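Local coordinates for botulinum neurotoxin type G (PDB 3MPP), which attaches the toxin to the nerve-cell surface through its receptor-binding domain, in a neurotoxin whose light chain is a zinc protease delivered into the host cytosol, at residues I69-R74 / V196-F201; Y307-I312 / F346-Q351; S125-Y130 / L164-K169. The protein carries 4 engineered substitutions. One frame throughout, in Å; residues are numbered along the deposited sequence. Where two conformers were deposited one is given.

Contact 1 (I69-R74 / V196-F201); sequences INFWVR and VWIKDF
W72 pairs with K199, and R74 with W197, in the antiparallel ladder of strands 67-74 and 195-204, part of the concanavalin-like β-sandwich of the N-terminal receptor-binding subdomain. The strand directions differ by 156°. Each of these pairs is closed by two backbone bonds, among them W72 N to K199 O (3.0 Å) and R74 N to W197 O (2.9 Å), with V73 and I198 as the non-hydrogen-bonded pair between them. Past K199 the register slips by one residue: D200 takes a left-handed backbone conformation, and the CA nearest F71 is that of F201.

Charge and ring meet on the face bearing W72. K199 CG sits between its backbone N and carbonyl carbon (chi1 72°), 3.5 Å from W72 CB, and the extended chain beyond it carries NZ over the indole in an off-centre cation-pi contact, 4.7 Å from the centroid of the six-membered ring. D200 OD2 lies over the same face at the pyrrole end, 3.8 Å from CD1 of W72. W72 NE1 is hydrogen-bonded to Q220 OE1, while R74 NH2 is hydrogen-bonded to N141 O and forms a salt bridge with D426 of the C-terminal subdomain.

Apolar packing fills the other face, toward I93 and I94 of strand 90-98. The rings of F71 and F201 are near parallel, 28° between planes, but slid so far apart that they barely overlap; F71 CB meets F201 CD1 at 3.7 Å. Farther along, V73 CG2 presses on V196 CG1 at 3.5 Å, tighter than usual for two methyls.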
loop_
_atom_site.group_PDB
_atom_site.type_symbol
_atom_site.label_atom_id
_atom_site.label_comp_id
_atom_site.label_asym_id
_atom_site.label_seq_id
_atom_site.Cartn_x
_atom_site.Cartn_y
_atom_site.Cartn_z
ATOM N N ILE A 69 17.795 5.657 -8.837
ATOM C CA ILE A 69 17.084 6.226 -7.706
ATOM C C ILE A 69 15.975 5.256 -7.327
ATOM O O ILE A 69 15.252 4.774 -8.203
ATOM C CB ILE A 69 16.422 7.559 -8.076
ATOM C CG1 ILE A 69 17.467 8.570 -8.539
ATOM C CG2 ILE A 69 15.629 8.112 -6.892
ATOM C CD1 ILE A 69 18.537 8.842 -7.513
ATOM N N ASN A 70 15.845 4.976 -6.033
ATOM C CA ASN A 70 14.812 4.061 -5.535
ATOM C C ASN A 70 14.194 4.619 -4.265
ATOM O O ASN A 70 14.897 5.090 -3.367
ATOM C CB ASN A 70 15.403 2.662 -5.293
ATOM C CG ASN A 70 14.453 1.722 -4.533
ATOM O OD1 ASN A 70 13.331 1.429 -4.975
ATOM N ND2 ASN A 70 14.922 1.225 -3.396
ATOM N N PHE A 71 12.868 4.604 -4.215
ATOM C CA PHE A 71 12.139 4.988 -3.022
ATOM C C PHE A 71 10.688 4.559 -3.191
ATOM O O PHE A 71 10.249 4.234 -4.298
ATOM C CB PHE A 71 12.225 6.499 -2.768
ATOM C CG PHE A 71 11.603 7.332 -3.847
ATOM C CD1 PHE A 71 10.286 7.753 -3.743
ATOM C CD2 PHE A 71 12.332 7.700 -4.963
ATOM C CE1 PHE A 71 9.700 8.519 -4.745
ATOM C CE2 PHE A 71 11.760 8.464 -5.961
ATOM C CZ PHE A 71 10.434 8.872 -5.852
ATOM N N TRP A 72 9.956 4.539 -2.086
ATOM C CA TRP A 72 8.532 4.239 -2.133
ATOM C C TRP A 72 7.824 5.539 -1.829
ATOM O O TRP A 72 8.363 6.383 -1.106
ATOM C CB TRP A 72 8.165 3.200 -1.080
ATOM C CG TRP A 72 8.773 1.845 -1.280
ATOM C CD1 TRP A 72 10.107 1.539 -1.400
ATOM C CD2 TRP A 72 8.068 0.598 -1.335
ATOM N NE1 TRP A 72 10.268 0.178 -1.542
ATOM C CE2 TRP A 72 9.030 -0.421 -1.505
ATOM C CE3 TRP A 72 6.713 0.246 -1.275
ATOM C CZ2 TRP A 72 8.678 -1.770 -1.609
ATOM C CZ3 TRP A 72 6.368 -1.103 -1.367
ATOM C CH2 TRP A 72 7.347 -2.089 -1.535
ATOM N N VAL A 73 6.632 5.708 -2.389
ATOM C CA VAL A 73 5.876 6.938 -2.216
ATOM C C VAL A 73 4.410 6.614 -1.903
ATOM O O VAL A 73 3.889 5.593 -2.355
ATOM C CB VAL A 73 5.982 7.831 -3.484
ATOM C CG1 VAL A 73 5.343 7.141 -4.685
ATOM C CG2 VAL A 73 5.361 9.198 -3.249
ATOM N N ARG A 74 3.763 7.473 -1.111
ATOM C CA ARG A 74 2.322 7.381 -0.855
ATOM C C ARG A 74 1.726 8.748 -1.082
ATOM O O ARG A 74 2.047 9.681 -0.354
ATOM C CB ARG A 74 2.035 7.031 0.607
ATOM C CG ARG A 74 1.825 5.597 0.936
ATOM C CD ARG A 74 1.201 5.499 2.325
ATOM N NE ARG A 74 -0.228 5.668 2.220
ATOM C CZ ARG A 74 -1.051 5.987 3.214
ATOM N NH1 ARG A 74 -0.624 6.204 4.453
ATOM N NH2 ARG A 74 -2.329 6.091 2.941
ATOM N N VAL A 196 2.952 14.391 0.781
ATOM C CA VAL A 196 3.472 13.198 0.139
ATOM C C VAL A 196 4.228 12.411 1.191
ATOM O O VAL A 196 4.995 12.998 1.958
ATOM C CB VAL A 196 4.484 13.546 -0.998
ATOM C CG1 VAL A 196 4.824 12.297 -1.787
ATOM C CG2 VAL A 196 3.932 14.625 -1.915
ATOM N N TRP A 197 4.024 11.094 1.238
ATOM C CA TRP A 197 4.802 10.237 2.142
ATOM C C TRP A 197 5.917 9.567 1.344
ATOM O O TRP A 197 5.704 9.132 0.209
ATOM C CB TRP A 197 3.922 9.150 2.803
ATOM C CG TRP A 197 3.093 9.624 3.970
ATOM C CD1 TRP A 197 1.785 10.045 3.944
ATOM C CD2 TRP A 197 3.513 9.702 5.339
ATOM N NE1 TRP A 197 1.375 10.388 5.221
ATOM C CE2 TRP A 197 2.414 10.177 6.091
ATOM C CE3 TRP A 197 4.725 9.424 6.003
ATOM C CZ2 TRP A 197 2.492 10.390 7.472
ATOM C CZ3 TRP A 197 4.798 9.624 7.366
ATOM C CH2 TRP A 197 3.686 10.103 8.092
ATOM N N ILE A 198 7.097 9.463 1.954
ATOM C CA ILE A 198 8.244 8.806 1.330
ATOM C C ILE A 198 8.913 7.853 2.329
ATOM O O ILE A 198 8.965 8.142 3.525
ATOM C CB ILE A 198 9.278 9.852 0.851
ATOM C CG1 ILE A 198 8.714 10.648 -0.332
ATOM C CG2 ILE A 198 10.598 9.176 0.468
ATOM C CD1 ILE A 198 9.452 11.929 -0.611
ATOM N N LYS A 199 9.413 6.720 1.841
ATOM C CA LYS A 199 10.173 5.804 2.674
ATOM C C LYS A 199 11.221 5.108 1.820
ATOM O O LYS A 199 11.127 5.103 0.595
ATOM C CB LYS A 199 9.255 4.756 3.330
ATOM C CG LYS A 199 8.709 3.702 2.370
ATOM C CD LYS A 199 7.936 2.612 3.130
ATOM C CE LYS A 199 7.145 1.710 2.195
ATOM N NZ LYS A 199 6.597 0.494 2.904
ATOM N N ASP A 200 12.218 4.533 2.484
ATOM C CA ASP A 200 13.256 3.748 1.824
ATOM C C ASP A 200 13.920 4.487 0.675
ATOM O O ASP A 200 14.066 3.923 -0.406
ATOM C CB ASP A 200 12.671 2.431 1.299
ATOM C CG ASP A 200 12.167 1.531 2.407
ATOM O OD1 ASP A 200 12.695 1.612 3.535
ATOM O OD2 ASP A 200 11.244 0.732 2.144
ATOM N N PHE A 201 14.323 5.738 0.887
ATOM C CA PHE A 201 15.007 6.445 -0.188
ATOM C C PHE A 201 16.465 5.993 -0.294
ATOM O O PHE A 201 17.199 5.987 0.697
ATOM C CB PHE A 201 14.931 7.966 -0.041
ATOM C CG PHE A 201 15.583 8.702 -1.181
ATOM C CD1 PHE A 201 14.842 9.099 -2.280
ATOM C CD2 PHE A 201 16.948 8.960 -1.170
ATOM C CE1 PHE A 201 15.448 9.755 -3.340
ATOM C CE2 PHE A 201 17.552 9.616 -2.224
ATOM C CZ PHE A 201 16.805 10.014 -3.308
#

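Contact 2 (Y307-I312 / F346-Q351); sequences YIYLNI and FYDVLQ
Y309 brings the CD1-CE1 side of its ring against the carboxylate of D348, with CE1 3.3 Å from OD2 and the two planes 36° apart. OD2 forms a salt bridge with R321, whose cation also contacts the Y309 ring, so acid, base and ring form one cluster. D348 OD1 accepts a 2.6 Å bond from a water that is only weakly linked to Y309 OH. V349 splits its methyls between two tyrosines: CG1 meets Y307 CD1 at 3.9 Å and CG2 meets Y309 CE1 at 3.8 Å.

In the backbone, I308 N bonds to L350 O (2.8 Å) and L350 N to I308 O (2.9 Å). Beyond this pair the chains part, and a second water fills in, accepting from L310 N and donating to D348 O. On the I308 side of the ladder, L350 CD1 packs on L310 CD1 at 3.8 Å, the two leucines crossing at about a right angle.

Within the β-trefoil of the C-terminal subdomain, strand 307-312 runs with strand 285-289 along one edge. At the other it is shared between strand 346-353 and strand 320-325, which bonds to L310 and I312; L350 also packs on I365 and C367 of strand 364-368.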
loop_
_atom_site.group_PDB
_atom_site.type_symbol
_atom_site.label_atom_id
_atom_site.label_comp_id
_atom_site.label_asym_id
_atom_site.label_seq_id
_atom_site.Cartn_x
_atom_site.Cartn_y
_atom_site.Cartn_z
ATOM N N TYR A 307 -2.372 -15.713 16.768
ATOM C CA TYR A 307 -3.727 -16.146 17.093
ATOM C C TYR A 307 -4.598 -14.942 17.475
ATOM O O TYR A 307 -4.233 -14.153 18.352
ATOM C CB TYR A 307 -3.689 -17.177 18.215
ATOM C CG TYR A 307 -3.060 -18.482 17.777
ATOM C CD1 TYR A 307 -3.811 -19.453 17.139
ATOM C CD2 TYR A 307 -1.711 -18.734 17.994
ATOM C CE1 TYR A 307 -3.242 -20.647 16.732
ATOM C CE2 TYR A 307 -1.133 -19.924 17.590
ATOM C CZ TYR A 307 -1.907 -20.877 16.960
ATOM O OH TYR A 307 -1.345 -22.062 16.550
ATOM N N ILE A 308 -5.733 -14.786 16.800
ATOM C CA ILE A 308 -6.500 -13.557 16.926
ATOM C C ILE A 308 -7.983 -13.841 17.001
ATOM O O ILE A 308 -8.434 -14.948 16.665
ATOM C CB ILE A 308 -6.274 -12.624 15.703
ATOM C CG1 ILE A 308 -6.930 -13.243 14.457
ATOM C CG2 ILE A 308 -4.777 -12.397 15.481
ATOM C CD1 ILE A 308 -7.531 -12.263 13.514
ATOM N N TYR A 309 -8.734 -12.852 17.478
ATOM C CA TYR A 309 -10.179 -12.826 17.265
ATOM C C TYR A 309 -10.527 -11.697 16.319
ATOM O O TYR A 309 -9.835 -10.678 16.280
ATOM C CB TYR A 309 -10.941 -12.548 18.567
ATOM C CG TYR A 309 -10.607 -13.428 19.729
ATOM C CD1 TYR A 309 -10.828 -14.796 19.675
ATOM C CD2 TYR A 309 -10.117 -12.884 20.913
ATOM C CE1 TYR A 309 -10.556 -15.612 20.773
ATOM C CE2 TYR A 309 -9.841 -13.697 22.019
ATOM C CZ TYR A 309 -10.060 -15.061 21.932
ATOM O OH TYR A 309 -9.784 -15.883 23.005
ATOM N N LEU A 310 -11.637 -11.845 15.602
ATOM C CA LEU A 310 -12.151 -10.735 14.813
ATOM C C LEU A 310 -13.431 -10.227 15.483
ATOM O O LEU A 310 -14.470 -10.880 15.401
ATOM C CB LEU A 310 -12.414 -11.174 13.360
ATOM C CG LEU A 310 -11.173 -11.430 12.482
ATOM C CD1 LEU A 310 -11.543 -11.938 11.070
ATOM C CD2 LEU A 310 -10.330 -10.142 12.363
ATOM N N ASN A 311 -13.332 -9.100 16.188
ATOM C CA ASN A 311 -14.502 -8.417 16.739
ATOM C C ASN A 311 -15.165 -7.603 15.622
ATOM O O ASN A 311 -14.507 -7.213 14.653
ATOM C CB ASN A 311 -14.108 -7.467 17.882
ATOM C CG ASN A 311 -13.934 -8.177 19.232
ATOM O OD1 ASN A 311 -14.138 -9.380 19.353
ATOM N ND2 ASN A 311 -13.556 -7.413 20.252
ATOM N N ILE A 312 -16.459 -7.339 15.762
ATOM C CA ILE A 312 -17.169 -6.483 14.819
ATOM C C ILE A 312 -17.918 -5.467 15.664
ATOM O O ILE A 312 -18.709 -5.846 16.525
ATOM C CB ILE A 312 -18.187 -7.270 13.986
ATOM C CG1 ILE A 312 -17.471 -8.339 13.157
ATOM C CG2 ILE A 312 -19.037 -6.302 13.131
ATOM C CD1 ILE A 312 -18.420 -9.371 12.513
ATOM N N PHE A 346 -19.246 -23.490 18.569
ATOM C CA PHE A 346 -18.639 -22.433 17.769
ATOM C C PHE A 346 -17.225 -22.186 18.279
ATOM O O PHE A 346 -16.917 -22.491 19.431
ATOM C CB PHE A 346 -19.457 -21.147 17.860
ATOM C CG PHE A 346 -20.921 -21.325 17.539
ATOM C CD1 PHE A 346 -21.334 -21.613 16.245
ATOM C CD2 PHE A 346 -21.880 -21.184 18.524
ATOM C CE1 PHE A 346 -22.689 -21.772 15.949
ATOM C CE2 PHE A 346 -23.231 -21.338 18.236
ATOM C CZ PHE A 346 -23.630 -21.628 16.942
ATOM N N TYR A 347 -16.373 -21.624 17.428
ATOM C CA TYR A 347 -14.993 -21.369 17.803
ATOM C C TYR A 347 -14.519 -20.056 17.190
ATOM O O TYR A 347 -14.778 -19.784 16.009
ATOM C CB TYR A 347 -14.129 -22.527 17.311
ATOM C CG TYR A 347 -12.707 -22.545 17.846
ATOM C CD1 TYR A 347 -12.457 -22.419 19.203
ATOM C CD2 TYR A 347 -11.618 -22.732 16.989
ATOM C CE1 TYR A 347 -11.164 -22.460 19.707
ATOM C CE2 TYR A 347 -10.317 -22.779 17.488
ATOM C CZ TYR A 347 -10.102 -22.638 18.846
ATOM O OH TYR A 347 -8.825 -22.672 19.358
ATOM N N ASP A 348 -13.807 -19.247 17.974
ATOM C CA ASP A 348 -13.457 -17.901 17.520
ATOM C C ASP A 348 -11.964 -17.648 17.347
ATOM O O ASP A 348 -11.563 -16.584 16.884
ATOM C CB ASP A 348 -14.057 -16.835 18.440
ATOM C CG ASP A 348 -13.576 -16.966 19.892
ATOM O OD1 ASP A 348 -12.919 -17.966 20.240
ATOM O OD2 ASP A 348 -13.870 -16.063 20.686
ATOM N N VAL A 349 -11.149 -18.631 17.687
ATOM C CA VAL A 349 -9.699 -18.474 17.574
ATOM C C VAL A 349 -9.204 -18.689 16.125
ATOM O O VAL A 349 -9.293 -19.793 15.558
ATOM C CB VAL A 349 -8.970 -19.411 18.541
ATOM C CG1 VAL A 349 -7.466 -19.236 18.397
ATOM C CG2 VAL A 349 -9.438 -19.139 19.990
ATOM N N LEU A 350 -8.704 -17.610 15.532
ATOM C CA LEU A 350 -8.276 -17.607 14.143
ATOM C C LEU A 350 -6.782 -17.327 14.035
ATOM O O LEU A 350 -6.138 -16.926 15.004
ATOM C CB LEU A 350 -9.010 -16.504 13.375
ATOM C CG LEU A 350 -10.520 -16.445 13.568
ATOM C CD1 LEU A 350 -11.108 -15.224 12.832
ATOM C CD2 LEU A 350 -11.137 -17.758 13.099
ATOM N N GLN A 351 -6.247 -17.518 12.833
ATOM C CA GLN A 351 -4.846 -17.220 12.557
ATOM C C GLN A 351 -4.741 -16.488 11.229
ATOM O O GLN A 351 -5.296 -16.932 10.218
ATOM C CB GLN A 351 -4.021 -18.503 12.508
ATOM C CG GLN A 351 -4.090 -19.341 13.767
ATOM C CD GLN A 351 -3.561 -20.748 13.553
ATOM O OE1 GLN A 351 -2.453 -20.936 13.058
ATOM N NE2 GLN A 351 -4.356 -21.747 13.930
HETATM O O HOH W 1 -11.954 -18.439 22.634
HETATM O O HOH W 2 -13.011 -14.376 15.874
#

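Contact 3 (S125-Y130 / L164-K169); sequences SIFFEY and LKKSEK
K165 lies beside the ring of F128, the two side chains pointing the same way, with its CB 4.1 Å from CD1 of F128. CB and CG both lie near the CD1-CE1 side of the ring; beyond them the chain bends at chi2 (-64°) and its end leads away. K165 and K166 both face I158 on the neighbouring strand 156-160, a classic β-bulge.

K166, next in the chain, makes the main polar contact. Its CB packs on I126 CD1 at 3.7 Å; the chain, extended beyond CG, then runs past the carbonyl of F127 to its ring. NZ stands over one face of that ring, shifted toward the CE1-CZ rim, in a cation-pi contact 3.4 Å from the centroid and 27° off the normal. From there it also gives a weak hydrogen bond to F127 O at 3.2 Å.

E168 follows, reaching across I126, whose CG1 lies 3.7 Å from OE1. A water donates to this oxygen at 2.6 Å and accepts from F127 N at 3.2 Å, with a weak further bond from K166 NZ.

No backbone hydrogen bond joins the two strands, whose axes come no closer than 7.3 Å. Strand 123-129 is the outermost of its sheet, bonded through I126 and F128 to strand 111-117, whereas strand 163-168 belongs to the facing sheet. F127 N and O, turned from that ladder, are met instead by the water and by K166 NZ. The margins of the sandwich are thus bridged by side chains and solvent: a cation over a ring, and a water shared by acid and amine, with the amine's bonds to F127 O and to the water both weak.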
loop_
_atom_site.group_PDB
_atom_site.type_symbol
_atom_site.label_atom_id
_atom_site.label_comp_id
_atom_site.label_asym_id
_atom_site.label_seq_id
_atom_site.Cartn_x
_atom_site.Cartn_y
_atom_site.Cartn_z
ATOM N N SER A 125 11.627 14.243 -20.208
ATOM C CA SER A 125 11.021 13.542 -19.097
ATOM C C SER A 125 10.500 12.171 -19.479
ATOM O O SER A 125 10.171 11.913 -20.631
ATOM C CB SER A 125 9.875 14.369 -18.529
ATOM O OG SER A 125 10.350 15.600 -18.022
ATOM N N ILE A 126 10.426 11.301 -18.480
ATOM C CA ILE A 126 9.772 10.017 -18.601
ATOM C C ILE A 126 8.855 9.930 -17.385
ATOM O O ILE A 126 9.154 10.527 -16.356
ATOM C CB ILE A 126 10.805 8.878 -18.603
ATOM C CG1 ILE A 126 10.120 7.521 -18.743
ATOM C CG2 ILE A 126 11.658 8.926 -17.348
ATOM C CD1 ILE A 126 11.095 6.377 -18.928
ATOM N N PHE A 127 7.741 9.211 -17.498
ATOM C CA PHE A 127 6.762 9.191 -16.422
ATOM C C PHE A 127 6.019 7.862 -16.319
ATOM O O PHE A 127 6.011 7.059 -17.261
ATOM C CB PHE A 127 5.756 10.335 -16.610
ATOM C CG PHE A 127 4.888 10.182 -17.824
ATOM C CD1 PHE A 127 3.733 9.411 -17.769
ATOM C CD2 PHE A 127 5.229 10.793 -19.024
ATOM C CE1 PHE A 127 2.927 9.260 -18.875
ATOM C CE2 PHE A 127 4.425 10.648 -20.139
ATOM C CZ PHE A 127 3.272 9.876 -20.067
ATOM N N PHE A 128 5.411 7.639 -15.158
ATOM C CA PHE A 128 4.474 6.545 -14.959
ATOM C C PHE A 128 3.115 7.144 -14.611
ATOM O O PHE A 128 3.027 8.003 -13.734
ATOM C CB PHE A 128 4.950 5.617 -13.832
ATOM C CG PHE A 128 3.928 4.595 -13.403
ATOM C CD1 PHE A 128 3.559 3.558 -14.253
ATOM C CD2 PHE A 128 3.353 4.651 -12.136
ATOM C CE1 PHE A 128 2.623 2.604 -13.852
ATOM C CE2 PHE A 128 2.419 3.709 -11.740
ATOM C CZ PHE A 128 2.053 2.679 -12.603
ATOM N N GLU A 129 2.064 6.712 -15.306
ATOM C CA GLU A 129 0.712 7.183 -15.006
ATOM C C GLU A 129 -0.181 6.018 -14.605
ATOM O O GLU A 129 -0.228 5.020 -15.320
ATOM C CB GLU A 129 0.096 7.879 -16.224
ATOM C CG GLU A 129 -1.367 8.316 -16.012
ATOM C CD GLU A 129 -1.912 9.171 -17.160
ATOM O OE1 GLU A 129 -1.167 10.022 -17.678
ATOM O OE2 GLU A 129 -3.089 8.998 -17.540
ATOM N N TYR A 130 -0.877 6.139 -13.468
ATOM C CA TYR A 130 -1.886 5.151 -13.087
ATOM C C TYR A 130 -3.283 5.738 -13.275
ATOM O O TYR A 130 -3.470 6.953 -13.226
ATOM C CB TYR A 130 -1.685 4.649 -11.643
ATOM C CG TYR A 130 -1.534 5.752 -10.622
ATOM C CD1 TYR A 130 -2.649 6.390 -10.089
ATOM C CD2 TYR A 130 -0.277 6.164 -10.202
ATOM C CE1 TYR A 130 -2.519 7.410 -9.159
ATOM C CE2 TYR A 130 -0.136 7.177 -9.281
ATOM C CZ TYR A 130 -1.264 7.799 -8.760
ATOM O OH TYR A 130 -1.122 8.808 -7.836
ATOM N N LEU A 164 9.482 -3.327 -14.814
ATOM C CA LEU A 164 9.755 -2.281 -15.800
ATOM C C LEU A 164 8.435 -1.743 -16.360
ATOM O O LEU A 164 7.589 -2.517 -16.805
ATOM C CB LEU A 164 10.621 -2.842 -16.939
ATOM C CG LEU A 164 11.649 -1.949 -17.646
ATOM C CD1 LEU A 164 12.203 -2.652 -18.896
ATOM C CD2 LEU A 164 11.083 -0.588 -18.008
ATOM N N LYS A 165 8.254 -0.423 -16.335
ATOM C CA LYS A 165 7.037 0.187 -16.878
ATOM C C LYS A 165 7.330 1.092 -18.080
ATOM O O LYS A 165 6.508 1.227 -18.988
ATOM C CB LYS A 165 6.298 0.990 -15.805
ATOM C CG LYS A 165 5.866 0.186 -14.569
ATOM C CD LYS A 165 4.853 -0.873 -14.918
ATOM C CE LYS A 165 4.376 -1.594 -13.660
ATOM N NZ LYS A 165 3.501 -2.754 -13.990
ATOM N N LYS A 166 8.491 1.730 -18.070
ATOM C CA LYS A 166 8.896 2.566 -19.195
ATOM C C LYS A 166 10.405 2.632 -19.342
ATOM O O LYS A 166 11.145 2.431 -18.383
ATOM C CB LYS A 166 8.294 3.968 -19.089
ATOM C CG LYS A 166 6.909 4.049 -19.686
ATOM C CD LYS A 166 6.411 5.458 -19.802
ATOM C CE LYS A 166 4.940 5.459 -20.153
ATOM N NZ LYS A 166 4.361 6.815 -19.996
ATOM N N SER A 167 10.856 2.911 -20.558
ATOM C CA SER A 167 12.278 2.953 -20.844
ATOM C C SER A 167 12.503 3.692 -22.156
ATOM O O SER A 167 12.119 3.203 -23.218
ATOM C CB SER A 167 12.834 1.532 -20.920
ATOM O OG SER A 167 14.190 1.532 -21.325
ATOM N N GLU A 168 13.115 4.872 -22.080
ATOM C CA GLU A 168 13.305 5.709 -23.264
ATOM C C GLU A 168 14.679 6.373 -23.334
ATOM O O GLU A 168 15.377 6.497 -22.327
ATOM C CB GLU A 168 12.233 6.801 -23.315
ATOM C CG GLU A 168 10.818 6.315 -23.050
ATOM C CD GLU A 168 9.864 7.461 -22.758
ATOM O OE1 GLU A 168 8.780 7.201 -22.196
ATOM O OE2 GLU A 168 10.203 8.621 -23.084
ATOM N N LYS A 169 15.055 6.801 -24.539
ATOM C CA LYS A 169 16.191 7.699 -24.725
ATOM C C LYS A 169 15.644 9.107 -24.967
ATOM O O LYS A 169 14.456 9.267 -25.245
ATOM C CB LYS A 169 17.064 7.245 -25.898
ATOM C CG LYS A 169 16.365 7.228 -27.244
ATOM C CD LYS A 169 16.011 5.810 -27.661
ATOM C CE LYS A 169 17.268 4.980 -27.881
ATOM N NZ LYS A 169 16.966 3.636 -28.445
HETATM O O HOH W 3 7.192 8.597 -20.599
#

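Of the six segments, 69-74 comes first in the chain; it pairs with 196-201, so contact 1 closes a loop of 121 residues. Contact 3 is nested inside it: residues 125-130 and 164-169 meet within the same N-terminal subdomain, about 17 Å away between centres. Contact 1 joins strands within one sheet of the sandwich, whereas contact 3 bridges the margins of both sheets. After contact 1 has closed, the chain passes through helix 210-220 into the trefoil, where contact 2 closes a separate 33-residue loop. Its centre is about 35 Å from that of contact 1 and about 45 Å from that of contact 3, across the chain's centre from both.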